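Local coordinates for CRISPR-associated protein, Cse2 family (Thermobifida fusca, PDB 4H79), which probably binds nucleic acid as the CasB (Cse2) subunit of the type I-E CRISPR effector complex Cascade, at residues A96-S101 / T156-D161; R106-G111 / L165-L170; R119-S124 / D161-D166. One frame throughout, in Å; residues are numbered along the deposited sequence.

Interaction 1: A96-S101 / T156-D161; sequences AIHQQS and TLLRRD
Thr-156 meets Ile-97 lightly, where the ends of two helices run close together. The hydroxyl Thr-156 OG1 lies 4.3 Å from the branch methyl CG2 of Ile-97. The hydroxyl is hydrogen-bonded to Arg-152 O in its own helix; toward the methyl it merely packs. Two residues on, Leu-158 turns its CB toward His-98. Leu-158 CB sits 3.9 Å from His-98 NE2, and the two side chains meet at a slant. The ring itself is held elsewhere: ND1 is hydrogen-bonded to Tyr-167 OH, and NE2 makes a weak bond to Ile-163 O. The ND1 bond, with the weak one at NE2, probably limits the turning of the imidazole.

Arg-159 carries most of the contact. Its CG is anti to the backbone N (chi1 -178°), which puts it against His-98 O; from CG the chain stays extended to NE. It runs antiparallel to the His-98 side chain, with Arg-159 CB 3.8 Å from His-98 CD2. The methylenes then run over backbone carbonyls: Arg-159 CG is 3.1 Å from His-98 O, and Arg-159 CD is 3.4 Å from Ile-97 O. The guanidinium grips Gln-100 O side-on with two nitrogens. Arg-159 NE is 2.8 Å from Gln-100 O, and Arg-159 NH2 is 2.9 Å from the same atom. The oxygen lies in the guanidinium plane, and both donors lie in the carbonyl plane. Beside it, Ser-101 CB rests 3.7 Å from Arg-159 NH2.

The acceptor is the carbonyl of Gln-100, just past the last turn of helix 80-99. Such a helix end is likely to favour a positive group. The acceptor is neutral, so the paired bonds would stabilise the guanidinium charge without cancelling it, and they fix the turn of the group.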
loop_
_atom_site.group_PDB
_atom_site.type_symbol
_atom_site.label_atom_id
_atom_site.label_comp_id
_atom_site.label_asym_id
_atom_site.label_seq_id
_atom_site.Cartn_x
_atom_site.Cartn_y
_atom_site.Cartn_z
ATOM N N ALA A 96 -8.050 0.915 1.997
ATOM C CA ALA A 96 -9.496 0.766 2.315
ATOM C C ALA A 96 -9.773 -0.476 3.151
ATOM O O ALA A 96 -10.611 -0.466 4.050
ATOM C CB ALA A 96 -10.308 0.718 1.009
ATOM N N ILE A 97 -9.084 -1.553 2.823
ATOM C CA ILE A 97 -9.209 -2.799 3.614
ATOM C C ILE A 97 -8.601 -2.598 4.996
ATOM O O ILE A 97 -9.221 -2.931 6.024
ATOM C CB ILE A 97 -8.431 -3.931 2.895
ATOM C CG1 ILE A 97 -9.173 -4.334 1.607
ATOM C CG2 ILE A 97 -8.318 -5.177 3.830
ATOM C CD1 ILE A 97 -8.286 -5.119 0.673
ATOM N N HIS A 98 -7.422 -1.941 5.037
ATOM C CA HIS A 98 -6.697 -1.683 6.325
ATOM C C HIS A 98 -7.452 -0.820 7.285
ATOM O O HIS A 98 -7.542 -1.117 8.503
ATOM C CB HIS A 98 -5.332 -0.992 5.936
ATOM C CG HIS A 98 -4.280 -1.156 6.986
ATOM N ND1 HIS A 98 -2.982 -0.846 6.762
ATOM C CD2 HIS A 98 -4.401 -1.516 8.352
ATOM C CE1 HIS A 98 -2.280 -1.049 7.941
ATOM N NE2 HIS A 98 -3.157 -1.462 8.905
ATOM N N GLN A 99 -8.069 0.258 6.779
ATOM C CA GLN A 99 -8.777 1.252 7.644
ATOM C C GLN A 99 -10.165 0.808 8.154
ATOM O O GLN A 99 -10.642 1.289 9.181
ATOM C CB GLN A 99 -8.908 2.599 6.896
ATOM C CG GLN A 99 -9.333 3.760 7.813
ATOM C CD GLN A 99 -8.245 4.084 8.865
ATOM O OE1 GLN A 99 -7.126 4.482 8.513
ATOM N NE2 GLN A 99 -8.553 3.897 10.144
ATOM N N GLN A 100 -10.782 -0.182 7.506
ATOM C CA GLN A 100 -12.194 -0.467 7.750
ATOM C C GLN A 100 -12.446 -0.799 9.236
ATOM O O GLN A 100 -11.775 -1.679 9.827
ATOM C CB GLN A 100 -12.684 -1.644 6.871
ATOM C CG GLN A 100 -14.173 -1.988 7.149
ATOM C CD GLN A 100 -14.648 -3.175 6.326
ATOM O OE1 GLN A 100 -13.847 -4.075 5.965
ATOM N NE2 GLN A 100 -15.941 -3.243 6.074
ATOM N N SER A 101 -13.407 -0.060 9.820
ATOM C CA SER A 101 -13.828 -0.210 11.223
ATOM C C SER A 101 -12.702 0.067 12.228
ATOM O O SER A 101 -12.765 -0.363 13.370
ATOM C CB SER A 101 -14.388 -1.623 11.499
ATOM O OG SER A 101 -15.427 -1.892 10.577
ATOM N N THR A 156 -4.318 -7.473 6.018
ATOM C CA THR A 156 -5.375 -7.988 6.891
ATOM C C THR A 156 -4.799 -8.250 8.314
ATOM O O THR A 156 -5.459 -7.977 9.350
ATOM C CB THR A 156 -5.991 -9.249 6.276
ATOM O OG1 THR A 156 -6.620 -8.886 5.035
ATOM C CG2 THR A 156 -7.075 -9.762 7.120
ATOM N N LEU A 157 -3.596 -8.845 8.343
ATOM C CA LEU A 157 -2.949 -9.169 9.633
ATOM C C LEU A 157 -2.519 -7.878 10.330
ATOM O O LEU A 157 -2.702 -7.725 11.522
ATOM C CB LEU A 157 -1.745 -10.125 9.452
ATOM C CG LEU A 157 -2.059 -11.520 8.880
ATOM C CD1 LEU A 157 -0.725 -12.235 8.604
ATOM C CD2 LEU A 157 -2.920 -12.401 9.812
ATOM N N LEU A 158 -1.952 -6.933 9.550
ATOM C CA LEU A 158 -1.584 -5.640 10.152
ATOM C C LEU A 158 -2.811 -4.928 10.759
ATOM O O LEU A 158 -2.692 -4.309 11.834
ATOM C CB LEU A 158 -0.937 -4.706 9.120
ATOM C CG LEU A 158 0.375 -5.194 8.512
ATOM C CD1 LEU A 158 0.856 -4.143 7.464
ATOM C CD2 LEU A 158 1.483 -5.392 9.650
ATOM N N ARG A 159 -3.950 -4.967 10.044
ATOM C CA ARG A 159 -5.163 -4.354 10.555
ATOM C C ARG A 159 -5.576 -4.930 11.887
ATOM O O ARG A 159 -5.997 -4.186 12.793
ATOM C CB ARG A 159 -6.323 -4.534 9.512
ATOM C CG ARG A 159 -7.581 -3.863 9.993
ATOM C CD ARG A 159 -8.858 -4.268 9.179
ATOM N NE ARG A 159 -9.966 -3.773 9.992
ATOM C CZ ARG A 159 -10.389 -4.359 11.105
ATOM N NH1 ARG A 159 -9.906 -5.573 11.456
ATOM N NH2 ARG A 159 -11.348 -3.774 11.807
ATOM N N ARG A 160 -5.523 -6.269 12.018
ATOM C CA ARG A 160 -5.966 -6.958 13.269
ATOM C C ARG A 160 -5.135 -6.463 14.478
ATOM O O ARG A 160 -5.663 -6.334 15.570
ATOM C CB ARG A 160 -5.868 -8.514 13.097
ATOM C CG ARG A 160 -6.466 -9.330 14.260
ATOM C CD ARG A 160 -7.180 -10.586 13.731
ATOM N NE ARG A 160 -8.209 -11.079 14.651
ATOM C CZ ARG A 160 -7.971 -11.939 15.644
ATOM N NH1 ARG A 160 -8.975 -12.333 16.453
ATOM N NH2 ARG A 160 -6.728 -12.409 15.829
ATOM N N ASP A 161 -3.861 -6.122 14.249
ATOM C CA ASP A 161 -2.955 -5.624 15.309
ATOM C C ASP A 161 -2.915 -4.092 15.334
ATOM O O ASP A 161 -2.153 -3.521 16.078
ATOM C CB ASP A 161 -1.533 -6.205 15.115
ATOM C CG ASP A 161 -1.357 -7.570 15.770
ATOM O OD1 ASP A 161 -2.392 -8.327 15.901
ATOM O OD2 ASP A 161 -0.225 -7.877 16.208
#

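Interaction 2: R106-G111 / L165-L170; sequences RMHQRG and LDYGLL. With EDO (1,2-ethanediol), chain C; EDO (1,2-ethanediol), chain B.
Arg-110 and Asp-166 form a salt bridge, with Arg-110 NE 2.8 Å from Asp-166 OD2. Arg-110 bends at chi2 and chi3, which folds its chain back so that NE meets the syn side of the oxygen. Gly-111 N takes the anti side of the same Asp-166 OD2, at 2.9 Å. Both donors come from one face of the carboxylate, each about 30° out of its plane. The other oxygen, Asp-166 OD1, caps the next helix: it accepts from Leu-169 N at 2.8 Å, from above the carboxylate plane. Asp-166 is thus the N-cap residue of helix 167-176 and a partner of the loop at once. An alanine here would probably leave Arg-110 without its mate, Gly-111 N without this acceptor and the helix end uncapped at Leu-169 N.

His-108 makes a second polar link. His-108 ND1 accepts from Tyr-167 N at 2.9 Å, and Asp-22 OD1 bonds NE2 at the other end of the ring. The backbones join through a single beta bridge between His-108 and Leu-165. Leu-165 N bonds Met-107 O at 2.8 Å, and Gln-109 N bonds Leu-165 O at 3.0 Å.

Packing lies around these bonds. His-108 CB rests 3.8 Å from Tyr-167 CD2, at the edge of the phenol ring. The 1,2-ethanediol of chain C, probably from the crystallisation liquor, is hydrogen-bonded to His-108 O through O2 and to Arg-110 N through O1.

The contact is buried and joins the loop between helices 80-99 and 114-119 to the start of helix 167-176. Helix 16-33 borders it through Val-25, which His-108 touches. Helix 80-99 adds Tyr-95, whose ring meets that of Tyr-167 edge-to-face. Val-155 of helix 144-160 also touches Tyr-167.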
loop_
_atom_site.group_PDB
_atom_site.type_symbol
_atom_site.label_atom_id
_atom_site.label_comp_id
_atom_site.label_asym_id
_atom_site.label_seq_id
_atom_site.Cartn_x
_atom_site.Cartn_y
_atom_site.Cartn_z
ATOM N N ARG A 106 -5.177 6.086 12.844
ATOM C CA ARG A 106 -4.904 6.197 11.416
ATOM C C ARG A 106 -4.051 5.033 10.888
ATOM O O ARG A 106 -2.912 4.823 11.357
ATOM C CB ARG A 106 -4.171 7.505 11.107
ATOM C CG ARG A 106 -4.970 8.791 11.525
ATOM C CD ARG A 106 -4.068 10.024 11.527
ATOM N NE ARG A 106 -4.880 11.261 11.639
ATOM C CZ ARG A 106 -5.181 11.906 12.778
ATOM N NH1 ARG A 106 -4.744 11.481 13.961
ATOM N NH2 ARG A 106 -5.925 12.996 12.745
ATOM N N MET A 107 -4.565 4.327 9.889
ATOM C CA MET A 107 -3.809 3.144 9.342
ATOM C C MET A 107 -2.783 3.548 8.307
ATOM O O MET A 107 -1.870 2.793 7.968
ATOM C CB MET A 107 -4.730 2.065 8.810
ATOM C CG MET A 107 -5.560 1.383 9.938
ATOM S SD MET A 107 -4.413 0.585 11.189
ATOM C CE MET A 107 -4.347 1.714 12.543
ATOM N N HIS A 108 -2.887 4.780 7.809
ATOM C CA HIS A 108 -1.820 5.334 6.995
ATOM C C HIS A 108 -0.990 6.335 7.813
ATOM O O HIS A 108 -1.520 7.383 8.225
ATOM C CB HIS A 108 -2.381 5.990 5.707
ATOM C CG HIS A 108 -1.409 6.912 5.049
ATOM N ND1 HIS A 108 -0.198 6.486 4.510
ATOM C CD2 HIS A 108 -1.447 8.300 4.880
ATOM C CE1 HIS A 108 0.501 7.574 4.036
ATOM N NE2 HIS A 108 -0.256 8.686 4.245
ATOM N N GLN A 109 0.290 6.023 8.071
ATOM C CA GLN A 109 1.213 6.934 8.796
ATOM C C GLN A 109 2.531 6.883 8.086
ATOM O O GLN A 109 3.053 5.780 7.808
ATOM C CB GLN A 109 1.390 6.541 10.276
ATOM C CG GLN A 109 0.077 6.712 11.045
ATOM C CD GLN A 109 0.175 6.366 12.532
ATOM O OE1 GLN A 109 1.182 6.652 13.141
ATOM N NE2 GLN A 109 -0.881 5.775 13.123
ATOM N N ARG A 110 3.080 8.083 7.786
ATOM C CA ARG A 110 4.357 8.195 7.110
ATOM C C ARG A 110 5.455 7.545 7.925
ATOM O O ARG A 110 5.463 7.638 9.172
ATOM C CB ARG A 110 4.763 9.669 6.875
ATOM C CG ARG A 110 3.864 10.420 5.891
ATOM C CD ARG A 110 3.789 9.814 4.480
ATOM N NE ARG A 110 5.085 9.480 3.911
ATOM C CZ ARG A 110 5.992 10.378 3.598
ATOM N NH1 ARG A 110 5.724 11.645 3.752
ATOM N NH2 ARG A 110 7.143 10.016 3.112
ATOM N N GLY A 111 6.405 6.929 7.222
ATOM C CA GLY A 111 7.625 6.412 7.876
ATOM C C GLY A 111 7.484 4.949 8.284
ATOM O O GLY A 111 8.459 4.350 8.689
ATOM N N LEU A 165 0.675 1.597 8.126
ATOM C CA LEU A 165 1.640 1.509 7.067
ATOM C C LEU A 165 1.736 2.870 6.311
ATOM O O LEU A 165 0.780 3.640 6.255
ATOM C CB LEU A 165 1.171 0.402 6.143
ATOM C CG LEU A 165 2.004 -0.305 5.164
ATOM C CD1 LEU A 165 3.208 -0.970 5.873
ATOM C CD2 LEU A 165 1.047 -1.354 4.436
ATOM N N ASP A 166 2.898 3.159 5.731
ATOM C CA ASP A 166 3.030 4.364 4.891
ATOM C C ASP A 166 2.601 4.024 3.476
ATOM O O ASP A 166 3.376 3.383 2.692
ATOM C CB ASP A 166 4.491 4.833 4.900
ATOM C CG ASP A 166 4.693 6.091 4.103
ATOM O OD1 ASP A 166 3.891 6.397 3.152
ATOM O OD2 ASP A 166 5.697 6.765 4.437
ATOM N N TYR A 167 1.346 4.385 3.135
ATOM C CA TYR A 167 0.802 4.076 1.786
ATOM C C TYR A 167 1.436 4.840 0.631
ATOM O O TYR A 167 1.471 4.334 -0.537
ATOM C CB TYR A 167 -0.734 4.195 1.755
ATOM C CG TYR A 167 -1.293 2.897 2.362
ATOM C CD1 TYR A 167 -1.515 1.737 1.545
ATOM C CD2 TYR A 167 -1.555 2.804 3.753
ATOM C CE1 TYR A 167 -1.981 0.539 2.144
ATOM C CE2 TYR A 167 -2.028 1.607 4.364
ATOM C CZ TYR A 167 -2.221 0.475 3.541
ATOM O OH TYR A 167 -2.685 -0.719 4.088
ATOM N N GLY A 168 1.965 6.048 0.914
ATOM C CA GLY A 168 2.798 6.805 -0.121
ATOM C C GLY A 168 4.044 5.997 -0.464
ATOM O O GLY A 168 4.385 5.759 -1.655
ATOM N N LEU A 169 4.732 5.541 0.590
ATOM C CA LEU A 169 5.917 4.712 0.349
ATOM C C LEU A 169 5.552 3.408 -0.373
ATOM O O LEU A 169 6.214 3.009 -1.359
ATOM C CB LEU A 169 6.681 4.423 1.630
ATOM C CG LEU A 169 7.906 3.499 1.545
ATOM C CD1 LEU A 169 8.972 3.972 0.489
ATOM C CD2 LEU A 169 8.550 3.289 2.936
ATOM N N LEU A 170 4.456 2.771 0.088
ATOM C CA LEU A 170 4.079 1.502 -0.524
ATOM C C LEU A 170 3.745 1.660 -2.025
ATOM O O LEU A 170 4.142 0.801 -2.845
ATOM C CB LEU A 170 2.907 0.891 0.217
ATOM C CG LEU A 170 2.571 -0.542 -0.181
ATOM C CD1 LEU A 170 3.685 -1.507 0.246
ATOM C CD2 LEU A 170 1.158 -0.920 0.374
HETATM C C1 EDO C . 0.371 10.448 7.499
HETATM O O1 EDO C . 1.480 10.326 8.432
HETATM C C2 EDO C . -0.880 10.945 8.224
HETATM O O2 EDO C . -1.208 9.932 9.175
HETATM C C1 EDO B . 8.019 2.997 12.826
HETATM O O1 EDO B . 8.248 4.095 11.937
HETATM C C2 EDO B . 9.307 2.205 12.982
HETATM O O2 EDO B . 9.412 1.254 11.911
#

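Interaction 3: R119-S124 / D161-D166; sequences RRLMPS and DAIPLD
Leu-121 reaches over to Ile-163 and Asp-161 with one of its methyls. Behind CB, the Leu-121 CA lies 4.2 Å from Asp-161 OD2. Leu-121 CG lies anti to the carbonyl carbon (chi1 -66°), and this puts it 4.1 Å from Ile-163 CD1. The branch methyl CD2 does the closest touching. Leu-121 CD2 is 3.6 Å from Ile-163 CD1, an apolar methyl-to-methyl contact, and 3.7 Å from Asp-161 OD2. The leucine crosses both partners at a slant, and Asp-161 CG is 3.8 Å from Leu-121 CD2.

Ile-163 CD1 is also 3.7 Å from Arg-120 CB, so this one methyl bears on two successive residues of the turn. No direct hydrogen bond spans the contact. A water closes the polar side instead, donating to Arg-120 O at 2.8 Å and to Asp-161 OD2 at 2.6 Å.

The turn is a type I beta turn from Arg-119 to Met-122, at the end of helix 114-119. Facing it, the chain leaves helix 144-160 through a Schellman motif at Ala-162, whose phi is positive. Leu-121 also touches Leu-157 and Leu-158 of helix 144-160 and Leu-131 of helix 129-138. Ile-163 continues onto Leu-158 and onto Ala-117 of helix 114-119. The contact therefore ties two interhelical loops to three helices.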
loop_
_atom_site.group_PDB
_atom_site.type_symbol
_atom_site.label_atom_id
_atom_site.label_comp_id
_atom_site.label_asym_id
_atom_site.label_seq_id
_atom_site.Cartn_x
_atom_site.Cartn_y
_atom_site.Cartn_z
ATOM N N ARG A 119 7.171 -7.052 11.057
ATOM C CA ARG A 119 7.978 -7.536 12.205
ATOM C C ARG A 119 7.210 -7.340 13.559
ATOM O O ARG A 119 7.347 -8.160 14.463
ATOM C CB ARG A 119 9.330 -6.804 12.261
ATOM C CG ARG A 119 10.256 -7.413 13.347
ATOM C CD ARG A 119 10.559 -8.863 12.962
ATOM N NE ARG A 119 11.224 -9.688 14.007
ATOM C CZ ARG A 119 12.545 -9.842 14.183
ATOM N NH1 ARG A 119 13.411 -9.207 13.422
ATOM N NH2 ARG A 119 13.018 -10.638 15.156
ATOM N N ARG A 120 6.346 -6.316 13.645
ATOM C CA ARG A 120 5.544 -6.033 14.896
ATOM C C ARG A 120 4.527 -7.116 15.147
ATOM O O ARG A 120 4.004 -7.246 16.236
ATOM C CB ARG A 120 4.807 -4.662 14.826
ATOM C CG ARG A 120 5.725 -3.440 14.707
ATOM C CD ARG A 120 6.874 -3.557 15.631
ATOM N NE ARG A 120 7.624 -2.292 15.583
ATOM C CZ ARG A 120 7.435 -1.284 16.421
ATOM N NH1 ARG A 120 6.561 -1.391 17.407
ATOM N NH2 ARG A 120 8.159 -0.192 16.305
ATOM N N LEU A 121 4.210 -7.875 14.114
ATOM C CA LEU A 121 3.259 -9.023 14.263
ATOM C C LEU A 121 3.830 -10.157 15.089
ATOM O O LEU A 121 3.115 -11.043 15.502
ATOM C CB LEU A 121 2.844 -9.581 12.882
ATOM C CG LEU A 121 2.021 -8.642 11.995
ATOM C CD1 LEU A 121 1.835 -9.244 10.573
ATOM C CD2 LEU A 121 0.654 -8.354 12.618
ATOM N N MET A 122 5.120 -10.107 15.392
ATOM C CA MET A 122 5.739 -11.227 16.174
ATOM C C MET A 122 6.568 -10.628 17.317
ATOM O O MET A 122 6.871 -9.424 17.293
ATOM C CB MET A 122 6.579 -12.181 15.235
ATOM C CG MET A 122 7.646 -11.491 14.530
ATOM S SD MET A 122 8.037 -12.321 12.932
ATOM C CE MET A 122 6.618 -12.026 11.924
ATOM N N PRO A 123 6.946 -11.443 18.295
ATOM C CA PRO A 123 7.767 -10.893 19.445
ATOM C C PRO A 123 9.095 -10.362 18.878
ATOM O O PRO A 123 9.629 -10.951 17.935
ATOM C CB PRO A 123 7.985 -12.128 20.331
ATOM C CG PRO A 123 6.780 -13.033 20.006
ATOM C CD PRO A 123 6.640 -12.878 18.490
ATOM N N SER A 124 9.630 -9.256 19.400
ATOM C CA SER A 124 10.864 -8.693 18.841
ATOM C C SER A 124 12.012 -9.674 19.066
ATOM O O SER A 124 12.962 -9.668 18.316
ATOM C CB SER A 124 11.194 -7.321 19.404
ATOM O OG SER A 124 11.488 -7.481 20.756
ATOM N N ASP A 161 -3.861 -6.122 14.249
ATOM C CA ASP A 161 -2.955 -5.624 15.309
ATOM C C ASP A 161 -2.915 -4.092 15.334
ATOM O O ASP A 161 -2.153 -3.521 16.078
ATOM C CB ASP A 161 -1.533 -6.205 15.115
ATOM C CG ASP A 161 -1.357 -7.570 15.770
ATOM O OD1 ASP A 161 -2.392 -8.327 15.901
ATOM O OD2 ASP A 161 -0.225 -7.877 16.208
ATOM N N ALA A 162 -3.706 -3.445 14.465
ATOM C CA ALA A 162 -3.793 -1.976 14.391
ATOM C C ALA A 162 -2.425 -1.368 14.121
ATOM O O ALA A 162 -2.070 -0.332 14.707
ATOM C CB ALA A 162 -4.363 -1.416 15.726
ATOM N N ILE A 163 -1.610 -2.019 13.288
ATOM C CA ILE A 163 -0.302 -1.479 12.903
ATOM C C ILE A 163 -0.475 -0.690 11.582
ATOM O O ILE A 163 -0.898 -1.282 10.548
ATOM C CB ILE A 163 0.690 -2.657 12.655
ATOM C CG1 ILE A 163 0.857 -3.487 13.954
ATOM C CG2 ILE A 163 2.095 -2.146 12.172
ATOM C CD1 ILE A 163 1.360 -4.944 13.658
ATOM N N PRO A 164 -0.038 0.571 11.559
ATOM C CA PRO A 164 -0.171 1.421 10.394
ATOM C C PRO A 164 0.894 1.106 9.332
ATOM O O PRO A 164 1.923 0.452 9.598
ATOM C CB PRO A 164 0.078 2.834 10.988
ATOM C CG PRO A 164 1.020 2.604 12.106
ATOM C CD PRO A 164 0.615 1.282 12.692
ATOM N N LEU A 165 0.675 1.597 8.126
ATOM C CA LEU A 165 1.640 1.509 7.067
ATOM C C LEU A 165 1.736 2.870 6.311
ATOM O O LEU A 165 0.780 3.640 6.255
ATOM C CB LEU A 165 1.171 0.402 6.143
ATOM C CG LEU A 165 2.004 -0.305 5.164
ATOM C CD1 LEU A 165 3.208 -0.970 5.873
ATOM C CD2 LEU A 165 1.047 -1.354 4.436
ATOM N N ASP A 166 2.898 3.159 5.731
ATOM C CA ASP A 166 3.030 4.364 4.891
ATOM C C ASP A 166 2.601 4.024 3.476
ATOM O O ASP A 166 3.376 3.383 2.692
ATOM C CB ASP A 166 4.491 4.833 4.900
ATOM C CG ASP A 166 4.693 6.091 4.103
ATOM O OD1 ASP A 166 3.891 6.397 3.152
ATOM O OD2 ASP A 166 5.697 6.765 4.437
HETATM O O HOH W 1 1.576 -6.374 17.242
#

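The three contacts lie close together, with centres 11 to 13 Å apart, in an all-helical chain. Their first segments follow in the order 96-101, 106-111 and 119-124. Their second segments form one unbroken run, 156-170, in the order interaction 1, 3, 2. Interactions 1 and 3 share Asp-161, and interactions 2 and 3 share Leu-165 and Asp-166. Gln-99 OE1 and Met-107 N, a probable hydrogen bond, join interactions 1 and 2. Together they fasten the end of helix 144-160, the loop after it and the start of helix 167-176 to three earlier parts of the chain: the end of helix 80-99, the loop after it and the turn after helix 114-119.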